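Local coordinates for enolase from the environmental genome shotgun sequencing of the Sargasso Sea (PDB 2QGY), which is of unknown function but belongs by fold to the enolase superfamily and binds a magnesium ion, probably for the metal-assisted proton abstraction on carboxylate substrates usual in these enzymes, at residues Asn87-Ser90 with Leu91-Asp94; Glu185-Arg188 with Glu189-Asp193. All blocks are in the same frame, centred on the assembly; numbering follows the deposited sequence.

Contact 1 (Asn87-Ser90 with Leu91-Asp94); sequences NKIS and LLSD
The last two turns of helix 82-93, in the N-terminal domain typical of the mandelate racemase and muconate lactonizing enzyme family, bring Lys88 and Ile89 against Leu92 and Ser93 one turn on. At the centre is the carbonyl of Ile89, whose oxygen is gripped twice by Ser93. The amide reaches it nearly end-on as the regular helical bond, 2.9 Å from Ser93 N to Ile89 O. The hydroxyl comes in at a wider bend, with Ser93 OG giving its proton to Ile89 O at 2.8 Å and lying 34° out of the carbonyl plane. Ser93 can do this because its OG sits between its own backbone N and carbonyl carbon (chi1 63°), folded back onto the preceding turn. Ser93 is buried, so this bond gives its hydroxyl a partner inside the protein. Beside it, Leu92 N meets Lys88 O in an almost straight bond of 2.9 Å. The Leu92 side chain also rests close to that oxygen, Leu92 CG 3.5 Å from Lys88 O. Its CD2 branch meets the aliphatic part of Lys88, which crosses it at about a right angle, with Lys88 CE 4.0 Å from Leu92 CD2. Lys88 bends at chi2 (75°) and ends in a salt bridge to Glu73 of helix 60-74. The same Leu92 CD2 is only loosely approached by Ile89 CD1; Ile89 packs on Leu70 of helix 60-74 and on Phe101 and Thr105 of helix 99-120. Leu92 also packs on Phe58 of the second subunit, so the turn borders the dimer interface. Past Ser93 the helix stops: Asp94 takes positive phi, and the final backbone bond, Asp94 N to Ser90 O, is stretched to a weak 3.3 Å.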
loop_
_atom_site.group_PDB
_atom_site.type_symbol
_atom_site.label_atom_id
_atom_site.label_comp_id
_atom_site.label_asym_id
_atom_site.label_seq_id
_atom_site.Cartn_x
_atom_site.Cartn_y
_atom_site.Cartn_z
ATOM N N ASN A 87 -2.652 17.015 -7.366
ATOM C CA ASN A 87 -3.493 16.613 -8.496
ATOM C C ASN A 87 -2.816 15.660 -9.469
ATOM O O ASN A 87 -3.443 14.707 -9.974
ATOM C CB ASN A 87 -4.057 17.859 -9.224
ATOM C CG ASN A 87 -5.047 18.616 -8.373
ATOM O OD1 ASN A 87 -5.634 18.056 -7.435
ATOM N ND2 ASN A 87 -5.273 19.890 -8.702
ATOM N N LYS A 88 -1.535 15.895 -9.734
ATOM C CA LYS A 88 -0.775 15.035 -10.624
ATOM C C LYS A 88 -0.606 13.641 -10.010
ATOM O O LYS A 88 -0.741 12.639 -10.701
ATOM C CB LYS A 88 0.593 15.644 -10.888
ATOM C CG LYS A 88 1.568 14.756 -11.660
ATOM C CD LYS A 88 1.218 14.687 -13.138
ATOM C CE LYS A 88 2.322 13.978 -13.909
ATOM N NZ LYS A 88 2.236 14.249 -15.378
ATOM N N ILE A 89 -0.260 13.601 -8.727
ATOM C CA ILE A 89 -0.193 12.326 -7.996
ATOM C C ILE A 89 -1.516 11.554 -8.105
ATOM O O ILE A 89 -1.513 10.358 -8.406
ATOM C CB ILE A 89 0.217 12.516 -6.486
ATOM C CG1 ILE A 89 1.680 12.936 -6.375
ATOM C CG2 ILE A 89 -0.011 11.198 -5.654
ATOM C CD1 ILE A 89 2.680 12.004 -7.123
ATOM N N SER A 90 -2.628 12.235 -7.839
ATOM C CA SER A 90 -3.936 11.619 -7.933
ATOM C C SER A 90 -4.140 11.008 -9.322
ATOM O O SER A 90 -4.589 9.866 -9.427
ATOM C CB SER A 90 -5.051 12.615 -7.628
ATOM O OG SER A 90 -4.892 13.176 -6.329
ATOM N N LEU A 91 -3.779 11.749 -10.372
ATOM C CA LEU A 91 -3.939 11.276 -11.760
ATOM C C LEU A 91 -3.085 10.035 -12.070
ATOM O O LEU A 91 -3.596 9.020 -12.533
ATOM C CB LEU A 91 -3.639 12.400 -12.764
ATOM C CG LEU A 91 -3.455 11.980 -14.235
ATOM C CD1 LEU A 91 -4.781 11.585 -14.900
ATOM C CD2 LEU A 91 -2.731 13.079 -15.066
ATOM N N LEU A 92 -1.789 10.109 -11.776
ATOM C CA LEU A 92 -0.893 9.023 -12.118
ATOM C C LEU A 92 -1.066 7.764 -11.261
ATOM O O LEU A 92 -0.885 6.637 -11.762
ATOM C CB LEU A 92 0.554 9.514 -12.184
ATOM C CG LEU A 92 1.339 9.896 -10.952
ATOM C CD1 LEU A 92 1.969 8.630 -10.366
ATOM C CD2 LEU A 92 2.446 10.844 -11.408
ATOM N N SER A 93 -1.461 7.931 -9.999
ATOM C CA SER A 93 -1.628 6.756 -9.120
ATOM C C SER A 93 -2.887 5.955 -9.423
ATOM O O SER A 93 -2.931 4.756 -9.163
ATOM C CB SER A 93 -1.589 7.142 -7.645
ATOM O OG SER A 93 -2.644 8.005 -7.297
ATOM N N ASP A 94 -3.924 6.645 -9.908
ATOM C CA ASP A 94 -5.183 6.007 -10.341
ATOM C C ASP A 94 -5.693 5.021 -9.304
ATOM O O ASP A 94 -5.960 3.869 -9.619
ATOM C CB ASP A 94 -5.011 5.290 -11.684
ATOM C CG ASP A 94 -6.351 4.763 -12.243
ATOM O OD1 ASP A 94 -7.419 5.337 -11.909
ATOM O OD2 ASP A 94 -6.334 3.768 -12.996
#

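Contact 2 (Glu185-Arg188 with Glu189-Asp193)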
loop_
_atom_site.group_PDB
_atom_site.type_symbol
_atom_site.label_atom_id
_atom_site.label_comp_id
_atom_site.label_asym_id
_atom_site.label_seq_id
_atom_site.Cartn_x
_atom_site.Cartn_y
_atom_site.Cartn_z
ATOM N N GLU A 185 1.337 -2.070 36.057
ATOM C CA GLU A 185 1.255 -1.671 37.465
ATOM C C GLU A 185 2.519 -0.969 37.943
ATOM O O GLU A 185 2.449 0.134 38.504
ATOM C CB GLU A 185 0.944 -2.872 38.353
ATOM C CG GLU A 185 0.600 -2.475 39.790
ATOM C CD GLU A 185 0.283 -3.661 40.669
ATOM O OE1 GLU A 185 0.236 -4.803 40.159
ATOM O OE2 GLU A 185 0.077 -3.450 41.887
ATOM N N LYS A 186 3.668 -1.603 37.708
ATOM C CA LYS A 186 4.976 -1.018 38.026
ATOM C C LYS A 186 5.202 0.326 37.334
ATOM O O LYS A 186 5.727 1.263 37.937
ATOM C CB LYS A 186 6.092 -2.013 37.689
ATOM C CG LYS A 186 6.039 -3.258 38.583
ATOM C CD LYS A 186 6.590 -4.520 37.906
ATOM C CE LYS A 186 7.968 -4.921 38.420
ATOM N NZ LYS A 186 8.197 -6.363 38.159
ATOM N N VAL A 187 4.774 0.444 36.074
ATOM C CA VAL A 187 4.914 1.714 35.374
ATOM C C VAL A 187 4.105 2.820 36.061
ATOM O O VAL A 187 4.605 3.918 36.296
ATOM C CB VAL A 187 4.498 1.614 33.871
ATOM C CG1 VAL A 187 4.423 2.991 33.263
ATOM C CG2 VAL A 187 5.474 0.730 33.100
ATOM N N ARG A 188 2.853 2.521 36.372
ATOM C CA ARG A 188 1.963 3.467 37.047
ATOM C C ARG A 188 2.542 3.911 38.411
ATOM O O ARG A 188 2.374 5.060 38.829
ATOM C CB ARG A 188 0.547 2.858 37.146
ATOM C CG ARG A 188 -0.574 3.800 37.598
ATOM C CD ARG A 188 -0.538 5.128 36.891
ATOM N NE ARG A 188 -1.486 5.213 35.788
ATOM C CZ ARG A 188 -1.529 6.216 34.919
ATOM N NH1 ARG A 188 -0.649 7.221 34.996
ATOM N NH2 ARG A 188 -2.433 6.199 33.952
ATOM N N GLU A 189 3.291 3.026 39.057
ATOM C CA GLU A 189 3.943 3.346 40.329
ATOM C C GLU A 189 5.096 4.327 40.174
ATOM O O GLU A 189 5.334 5.165 41.042
ATOM C CB GLU A 189 4.449 2.076 41.002
ATOM C CG GLU A 189 4.666 2.264 42.482
ATOM C CD GLU A 189 5.992 1.724 42.956
ATOM O OE1 GLU A 189 6.344 0.583 42.570
ATOM O OE2 GLU A 189 6.673 2.448 43.725
ATOM N N ILE A 190 5.818 4.204 39.068
ATOM C CA ILE A 190 6.921 5.091 38.747
ATOM C C ILE A 190 6.434 6.485 38.373
ATOM O O ILE A 190 7.007 7.485 38.814
ATOM C CB ILE A 190 7.762 4.510 37.571
ATOM C CG1 ILE A 190 8.369 3.157 37.967
ATOM C CG2 ILE A 190 8.822 5.505 37.113
ATOM C CD1 ILE A 190 9.110 2.454 36.848
ATOM N N VAL A 191 5.366 6.545 37.573
ATOM C CA VAL A 191 4.936 7.794 36.949
ATOM C C VAL A 191 3.825 8.494 37.740
ATOM O O VAL A 191 3.597 9.690 37.572
ATOM C CB VAL A 191 4.531 7.593 35.428
ATOM C CG1 VAL A 191 5.660 6.896 34.657
ATOM C CG2 VAL A 191 3.222 6.819 35.277
ATOM N N GLY A 192 3.152 7.748 38.610
ATOM C CA GLY A 192 2.096 8.326 39.421
ATOM C C GLY A 192 0.770 8.263 38.701
ATOM O O GLY A 192 0.703 7.830 37.550
ATOM N N ASP A 193 -0.290 8.711 39.366
ATOM C CA ASP A 193 -1.638 8.546 38.823
ATOM C C ASP A 193 -2.066 9.629 37.833
ATOM O O ASP A 193 -3.060 9.454 37.128
ATOM C CB ASP A 193 -2.679 8.432 39.952
ATOM C CG ASP A 193 -2.550 7.152 40.735
ATOM O OD1 ASP A 193 -2.430 6.072 40.124
ATOM O OD2 ASP A 193 -2.577 7.226 41.980
#
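Arg188 folds over the C-terminal end of helix 177-191, the helix of a beta-alpha-beta unit between strands 168-170 and 197-200 of the barrel domain, and holds the turn that follows. Its chain bends at chi2 and chi3, which carries the guanidinium forward to Gly192. There Arg188 NH1 gives a hydrogen bond to Gly192 O at 3.0 Å, in the plane of that carbonyl but 19° out of the guanidinium plane. The same NH1 bonds Leu195 O, and NH2 bonds Phe220 O, so three backbone oxygens hold the buried group. Gly192 leaves the helix with positive phi, at angles where a CB would press on the carbonyl before it, while Gly192 N closes the helix on Arg188 O at 2.8 Å. On the packed side, Val187 and Val191 meet through their CG1 methyls and lie on Ile170 and Ile168 of the strand. The outer side is looser. Glu189 is exposed; its side chain meets the preceding turn through Glu189 CB, 3.4 Å from Lys186 O. Asp193 is exposed too: its carboxylate lies across the arginine chain without a salt bridge, Asp193 OD1 staying 4.5 Å from Arg188 NE and well out of the guanidinium plane.

How the contacts relate
Both contacts are the closing turns of helices, on opposite sides of the chain's centre, their centres about 49 Å apart. Contact 1 is a surface contact of the N-terminal domain, where neighbouring helices and the second subunit surround the turn; contact 2 is partly buried in the barrel domain, against strands and helix 150-162 of its own chain, and touches no other subunit. In each, the first residue past the helix has positive phi, aspartate in one and glycine in the other. The chemistry differs too: a small hydroxyl folds back on its own helix in 87-94, whereas in 185-193 a long buried arginine reaches forward and ties the helix end to backbone oxygens beyond it.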